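Local coordinates for YflH protein (Bacillus subtilis, PDB 3D0W), which is of unknown function, a DUF3243-family protein that packs as a two-fold symmetric pair of helical chains, at the interface of chains A and B. Numbering follows the deposited sequence. Chains: chain A/B, YflH protein.

The interface of chains A and B. Residues chain A 29, 32, 93, 96-97, 100; chain B 77, 80-81, 84.
A:Leu100, A:Phe29 and A:Leu96 meet B:Leu81, B:Glu80 and B:Val84 in an apolar helix-packing interface, part of a two-fold symmetric contact, repeated with the chains exchanged, that joins the two chains of the deposited assembly. Helix 73-84 of chain B lies against helices 23-48 and 87-101 of chain A, and no nitrogen or oxygen pairs across this patch, so packing alone carries it. The branch tip CD1 of A:Leu100 sits 3.5 Å from B:Leu81 CD2 and also touches B:Leu77 CD1 and B:Glu80 CB, which places one methyl among three residues along one side of the opposing helix. B:Leu77 CD1 also touches the ring carbon CE2 of A:Phe32 at 3.8 Å, their side chains crossing near a right angle. On the other flank A:Leu96 sets CG against B:Leu81 CD2 and CD1 against B:Val84 CG2, both at 3.9 Å. B:Glu80 contributes its aliphatic stem: CG, beside the backbone N (chi1 -74°), lies over one face of A:Phe29 in a CH-pi contact, offset toward the rim at CZ, 3.3 Å away. The bend at chi2 (-69°) then turns the carboxylate, its plane tilted 41° from the ring. An alanine in place of A:Phe29 would probably leave the B:Glu80 stem without its aromatic cover and free to turn. Together these contacts bury apolar helix surface and may stabilise a dimer, although the structure alone does not show that the pair is biological.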
loop_
_atom_site.group_PDB
_atom_site.type_symbol
_atom_site.label_atom_id
_atom_site.label_comp_id
_atom_site.label_asym_id
_atom_site.label_seq_id
_atom_site.Cartn_x
_atom_site.Cartn_y
_atom_site.Cartn_z
ATOM N N PHE A 29 0.740 -8.593 9.770
ATOM C CA PHE A 29 0.144 -8.535 8.440
ATOM C C PHE A 29 -1.007 -9.524 8.352
ATOM O O PHE A 29 -2.068 -9.212 7.810
ATOM C CB PHE A 29 1.164 -8.861 7.351
ATOM C CG PHE A 29 0.567 -8.876 5.970
ATOM C CD1 PHE A 29 0.234 -7.687 5.332
ATOM C CD2 PHE A 29 0.259 -10.083 5.345
ATOM C CE1 PHE A 29 -0.409 -7.696 4.082
ATOM C CE2 PHE A 29 -0.381 -10.107 4.104
ATOM C CZ PHE A 29 -0.718 -8.916 3.470
ATOM N N PHE A 32 -3.892 -8.042 9.986
ATOM C CA PHE A 32 -4.383 -6.940 9.163
ATOM C C PHE A 32 -5.241 -7.517 8.039
ATOM O O PHE A 32 -6.376 -7.101 7.819
ATOM C CB PHE A 32 -3.196 -6.169 8.574
ATOM C CG PHE A 32 -3.562 -5.268 7.428
ATOM C CD1 PHE A 32 -4.376 -4.158 7.627
ATOM C CD2 PHE A 32 -3.098 -5.537 6.143
ATOM C CE1 PHE A 32 -4.721 -3.326 6.563
ATOM C CE2 PHE A 32 -3.438 -4.713 5.075
ATOM C CZ PHE A 32 -4.253 -3.603 5.287
ATOM N N LEU A 93 -6.698 0.852 -6.417
ATOM C CA LEU A 93 -6.037 0.414 -5.192
ATOM C C LEU A 93 -6.958 -0.519 -4.397
ATOM O O LEU A 93 -6.492 -1.463 -3.745
ATOM C CB LEU A 93 -5.644 1.610 -4.319
ATOM C CG LEU A 93 -5.012 1.254 -2.964
ATOM C CD1 LEU A 93 -3.693 0.503 -3.163
ATOM C CD2 LEU A 93 -4.778 2.525 -2.169
ATOM N N LEU A 96 -6.770 -3.869 -6.057
ATOM C CA LEU A 96 -5.521 -4.556 -5.733
ATOM C C LEU A 96 -5.585 -5.128 -4.319
ATOM O O LEU A 96 -5.105 -6.237 -4.056
ATOM C CB LEU A 96 -4.333 -3.591 -5.860
ATOM C CG LEU A 96 -2.936 -4.216 -5.853
ATOM C CD1 LEU A 96 -2.819 -5.196 -7.023
ATOM C CD2 LEU A 96 -1.867 -3.139 -5.957
ATOM N N LEU A 97 -6.182 -4.364 -3.411
ATOM C CA LEU A 97 -6.325 -4.790 -2.027
ATOM C C LEU A 97 -7.216 -6.032 -1.926
ATOM O O LEU A 97 -7.025 -6.862 -1.041
ATOM C CB LEU A 97 -6.922 -3.662 -1.180
ATOM C CG LEU A 97 -6.712 -3.821 0.329
ATOM C CD1 LEU A 97 -5.240 -3.606 0.637
ATOM C CD2 LEU A 97 -7.568 -2.814 1.105
ATOM N N LEU A 100 -5.101 -8.861 -2.703
ATOM C CA LEU A 100 -4.203 -9.115 -1.587
ATOM C C LEU A 100 -4.942 -9.895 -0.499
ATOM O O LEU A 100 -4.414 -10.866 0.050
ATOM C CB LEU A 100 -3.647 -7.795 -1.043
ATOM C CG LEU A 100 -2.847 -7.776 0.262
ATOM C CD1 LEU A 100 -1.948 -6.558 0.279
ATOM C CD2 LEU A 100 -3.791 -7.767 1.468
ATOM N N LEU B 77 3.240 -4.286 3.651
ATOM C CA LEU B 77 2.063 -4.081 2.810
ATOM C C LEU B 77 2.464 -3.825 1.361
ATOM O O LEU B 77 1.871 -4.392 0.447
ATOM C CB LEU B 77 1.218 -2.902 3.308
ATOM C CG LEU B 77 0.010 -2.569 2.411
ATOM C CD1 LEU B 77 -0.968 -3.745 2.396
ATOM C CD2 LEU B 77 -0.678 -1.307 2.918
ATOM N N GLU B 80 3.512 -6.999 -0.354
ATOM C CA GLU B 80 2.384 -7.893 -0.607
ATOM C C GLU B 80 1.546 -7.353 -1.769
ATOM O O GLU B 80 1.091 -8.116 -2.615
ATOM C CB GLU B 80 1.508 -8.051 0.646
ATOM C CG GLU B 80 2.120 -8.934 1.744
ATOM C CD GLU B 80 2.192 -10.404 1.350
ATOM O OE1 GLU B 80 1.211 -10.921 0.776
ATOM O OE2 GLU B 80 3.227 -11.047 1.624
ATOM N N LEU B 81 1.336 -6.039 -1.813
ATOM C CA LEU B 81 0.557 -5.454 -2.908
ATOM C C LEU B 81 1.282 -5.701 -4.229
ATOM O O LEU B 81 0.664 -6.056 -5.237
ATOM C CB LEU B 81 0.380 -3.942 -2.710
ATOM C CG LEU B 81 -0.627 -3.462 -1.655
ATOM C CD1 LEU B 81 -0.552 -1.934 -1.515
ATOM C CD2 LEU B 81 -2.030 -3.891 -2.058
ATOM N N VAL B 84 0.851 -9.187 -5.911
ATOM C CA VAL B 84 -0.402 -9.586 -6.562
ATOM C C VAL B 84 -0.799 -8.653 -7.700
ATOM O O VAL B 84 -1.873 -8.801 -8.283
ATOM C CB VAL B 84 -1.604 -9.657 -5.568
ATOM C CG1 VAL B 84 -1.346 -10.739 -4.529
ATOM C CG2 VAL B 84 -1.841 -8.294 -4.904
#